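Local coordinates for protein ADP-dependent L-serine kinase SerK (PDB 5X0J) that uses ADP to phosphorylate free L-serine, giving O-phospho-L-serine and AMP in the first step from L-serine to L-cysteine, at residues Leu66-His71 / Leu90-Asp95. The protein carries 1 engineered substitution. Sequence-based numbering, arbitrary orientation.
With MG (magnesium ion), chain D; SEP (phosphoserine), chain C; AMP (adenosine monophosphate), chain B.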
loop_
_atom_site.group_PDB
_atom_site.type_symbol
_atom_site.label_atom_id
_atom_site.label_comp_id
_atom_site.label_asym_id
_atom_site.label_seq_id
_atom_site.Cartn_x
_atom_site.Cartn_y
_atom_site.Cartn_z
ATOM N N LEU A 66 8.010 -13.652 2.188
ATOM C CA LEU A 66 6.936 -12.667 2.206
ATOM C C LEU A 66 7.481 -11.361 1.659
ATOM O O LEU A 66 8.530 -10.908 2.120
ATOM C CB LEU A 66 6.495 -12.439 3.650
ATOM C CG LEU A 66 5.468 -11.324 3.891
ATOM C CD1 LEU A 66 4.159 -11.597 3.159
ATOM C CD2 LEU A 66 5.262 -11.117 5.394
ATOM N N ILE A 67 6.781 -10.757 0.701
ATOM C CA ILE A 67 7.042 -9.366 0.327
ATOM C C ILE A 67 6.504 -8.484 1.450
ATOM O O ILE A 67 5.302 -8.373 1.633
ATOM C CB ILE A 67 6.387 -8.991 -1.017
ATOM C CG1 ILE A 67 6.968 -9.852 -2.147
ATOM C CG2 ILE A 67 6.605 -7.516 -1.324
ATOM C CD1 ILE A 67 6.262 -9.692 -3.485
ATOM N N VAL A 68 7.404 -7.881 2.216
ATOM C CA VAL A 68 7.034 -6.953 3.282
ATOM C C VAL A 68 6.691 -5.598 2.649
ATOM O O VAL A 68 5.641 -5.016 2.954
ATOM C CB VAL A 68 8.171 -6.865 4.325
ATOM C CG1 VAL A 68 7.897 -5.790 5.362
ATOM C CG2 VAL A 68 8.340 -8.226 4.991
ATOM N N ASP A 69 7.583 -5.100 1.793
ATOM C CA ASP A 69 7.371 -3.895 1.027
ATOM C C ASP A 69 8.003 -4.116 -0.330
ATOM O O ASP A 69 9.150 -4.564 -0.421
ATOM C CB ASP A 69 8.012 -2.701 1.736
ATOM C CG ASP A 69 7.841 -1.399 0.981
ATOM O OD1 ASP A 69 6.826 -1.221 0.271
ATOM O OD2 ASP A 69 8.741 -0.537 1.108
ATOM N N GLY A 70 7.241 -3.830 -1.385
ATOM C CA GLY A 70 7.732 -4.024 -2.753
ATOM C C GLY A 70 6.816 -4.748 -3.721
ATOM O O GLY A 70 7.293 -5.343 -4.686
ATOM N N HIS A 71 5.506 -4.688 -3.518
ATOM C CA HIS A 71 4.583 -5.385 -4.421
ATOM C C HIS A 71 4.649 -4.903 -5.857
ATOM O O HIS A 71 4.569 -5.711 -6.787
ATOM C CB HIS A 71 3.162 -5.277 -3.896
ATOM C CG HIS A 71 2.949 -6.094 -2.676
ATOM N ND1 HIS A 71 3.368 -5.684 -1.433
ATOM C CD2 HIS A 71 2.474 -7.351 -2.519
ATOM C CE1 HIS A 71 3.104 -6.625 -0.549
ATOM N NE2 HIS A 71 2.580 -7.652 -1.189
ATOM N N LEU A 90 14.440 -9.385 6.412
ATOM C CA LEU A 90 14.153 -8.943 7.774
ATOM C C LEU A 90 13.698 -10.097 8.643
ATOM O O LEU A 90 13.329 -11.155 8.136
ATOM C CB LEU A 90 13.022 -7.927 7.750
ATOM C CG LEU A 90 13.253 -6.684 6.903
ATOM C CD1 LEU A 90 11.959 -5.885 6.817
ATOM C CD2 LEU A 90 14.392 -5.839 7.473
ATOM N N ASP A 91 13.701 -9.871 9.951
ATOM C CA ASP A 91 13.156 -10.808 10.928
ATOM C C ASP A 91 11.729 -10.337 11.218
ATOM O O ASP A 91 11.532 -9.404 11.991
ATOM C CB ASP A 91 14.019 -10.786 12.189
ATOM C CG ASP A 91 13.488 -11.678 13.293
ATOM O OD1 ASP A 91 12.489 -12.398 13.067
ATOM O OD2 ASP A 91 14.063 -11.647 14.397
ATOM N N TYR A 92 10.739 -10.975 10.602
ATOM C CA TYR A 92 9.366 -10.442 10.623
ATOM C C TYR A 92 8.783 -10.271 12.027
ATOM O O TYR A 92 8.123 -9.262 12.303
ATOM C CB TYR A 92 8.406 -11.278 9.763
ATOM C CG TYR A 92 7.155 -10.504 9.406
ATOM C CD1 TYR A 92 7.241 -9.320 8.680
ATOM C CD2 TYR A 92 5.895 -10.933 9.805
ATOM C CE1 TYR A 92 6.116 -8.589 8.356
ATOM C CE2 TYR A 92 4.757 -10.212 9.482
ATOM C CZ TYR A 92 4.865 -9.039 8.754
ATOM O OH TYR A 92 3.737 -8.308 8.439
ATOM N N PHE A 93 9.041 -11.219 12.922
ATOM C CA PHE A 93 8.469 -11.142 14.272
ATOM C C PHE A 93 9.385 -10.470 15.301
ATOM O O PHE A 93 9.118 -10.524 16.503
ATOM C CB PHE A 93 7.946 -12.515 14.709
ATOM C CG PHE A 93 6.805 -12.996 13.855
ATOM C CD1 PHE A 93 5.555 -12.383 13.935
ATOM C CD2 PHE A 93 6.996 -14.014 12.922
ATOM C CE1 PHE A 93 4.506 -12.801 13.124
ATOM C CE2 PHE A 93 5.952 -14.438 12.113
ATOM C CZ PHE A 93 4.711 -13.834 12.216
ATOM N N SER A 94 10.419 -9.787 14.815
ATOM C CA SER A 94 11.210 -8.877 15.629
ATOM C C SER A 94 10.392 -7.660 16.003
ATOM O O SER A 94 9.587 -7.179 15.215
ATOM C CB SER A 94 12.443 -8.403 14.850
ATOM O OG SER A 94 13.117 -7.360 15.518
ATOM N N ASP A 95 10.655 -7.136 17.192
ATOM C CA ASP A 95 10.042 -5.894 17.621
ATOM C C ASP A 95 10.550 -4.685 16.843
ATOM O O ASP A 95 9.931 -3.627 16.903
ATOM C CB ASP A 95 10.216 -5.707 19.131
ATOM C CG ASP A 95 9.419 -6.732 19.941
ATOM O OD1 ASP A 95 8.304 -7.117 19.512
ATOM O OD2 ASP A 95 9.904 -7.149 21.010
HETATM MG MG MG D . 6.044 0.217 -1.018
HETATM N N SEP C . 3.613 -3.342 2.180
HETATM C CA SEP C . 4.043 -1.945 1.865
HETATM C CB SEP C . 2.887 -1.208 1.186
HETATM O OG SEP C . 2.515 -1.916 0.005
HETATM C C SEP C . 4.529 -1.253 3.110
HETATM O O SEP C . 4.612 -0.009 3.139
HETATM O OXT SEP C . 4.855 -1.908 4.118
HETATM P P SEP C . 3.489 -1.948 -1.292
HETATM O O1P SEP C . 4.280 -0.651 -1.233
HETATM O O2P SEP C . 2.502 -2.015 -2.414
HETATM O O3P SEP C . 4.315 -3.199 -1.134
HETATM P P AMP B . 6.307 -0.950 -4.039
HETATM O O1P AMP B . 7.346 -1.577 -4.955
HETATM O O2P AMP B . 5.011 -1.734 -3.999
HETATM O O3P AMP B . 6.884 -0.621 -2.688
HETATM O "O5'" AMP B . 5.888 0.448 -4.715
HETATM C "C5'" AMP B . 6.694 1.107 -5.688
HETATM C "C4'" AMP B . 8.021 1.520 -5.076
HETATM O "O4'" AMP B . 8.967 1.710 -6.108
HETATM C "C3'" AMP B . 8.051 2.865 -4.318
HETATM O "O3'" AMP B . 8.635 2.656 -3.035
HETATM C "C2'" AMP B . 8.941 3.817 -5.117
HETATM O "O2'" AMP B . 9.677 4.731 -4.309
HETATM C "C1'" AMP B . 9.807 2.780 -5.776
HETATM N N9 AMP B . 10.560 3.188 -6.979
HETATM C C8 AMP B . 10.257 4.136 -7.886
HETATM N N7 AMP B . 11.190 4.185 -8.868
HETATM C C5 AMP B . 12.095 3.241 -8.581
HETATM C C6 AMP B . 13.344 2.759 -9.194
HETATM N N6 AMP B . 13.793 3.319 -10.339
HETATM N N1 AMP B . 13.995 1.751 -8.567
HETATM C C2 AMP B . 13.553 1.181 -7.422
HETATM N N3 AMP B . 12.428 1.581 -6.808
HETATM C C4 AMP B . 11.684 2.583 -7.336
HETATM O O HOH W 1 7.839 1.322 -0.681
HETATM O O HOH W 2 5.542 1.874 -2.260
HETATM O O HOH W 3 5.288 1.332 0.654
#
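With CG anti to the backbone N in Leu66 and Tyr92 (chi1 -161°), and Leu66 CD2 extended anti to its CA, that methyl rests over one face of the phenol ring. CD2 lies 4.0 Å from the ring centroid of Tyr92 and 12° off the normal, a CH-pi contact. Val68 reaches the same ring obliquely, CG2 being 4.0 Å from Tyr92 CD1, while CG1 meets Leu90 CD1. Tyr92 begins the bend of a type I turn, closed by the bond from Ser94 N to Asp91 O, and its OH is hydrogen-bonded to His225, a phosphoserine-binding residue. Within the ParB-like domain, this packing joins the loop leaving strand 84-90 to strand 65-67, where the chain turns a corner at Val68 and, in a classic beta bulge, Val68 and Asp69 both face Leu55 before it enters the active site. There Val68 O accepts a hydrogen bond from the ligand amine, SEP N, at 2.7 Å, and Asp69 OD1 binds magnesium at 2.1 Å, beside one phosphate oxygen from each ligand and three waters. Gly70, the N-cap of helix 71-80, and His71 both give backbone N-H groups to SEP O3P. His71 ND1 adds a third bond to that oxygen at the ring edge, 2.7 Å long and nearly straight (168°). A leucine in place of His71 would probably leave O3P with the two backbone donors alone from this segment, and His29 N without its NE2 acceptor.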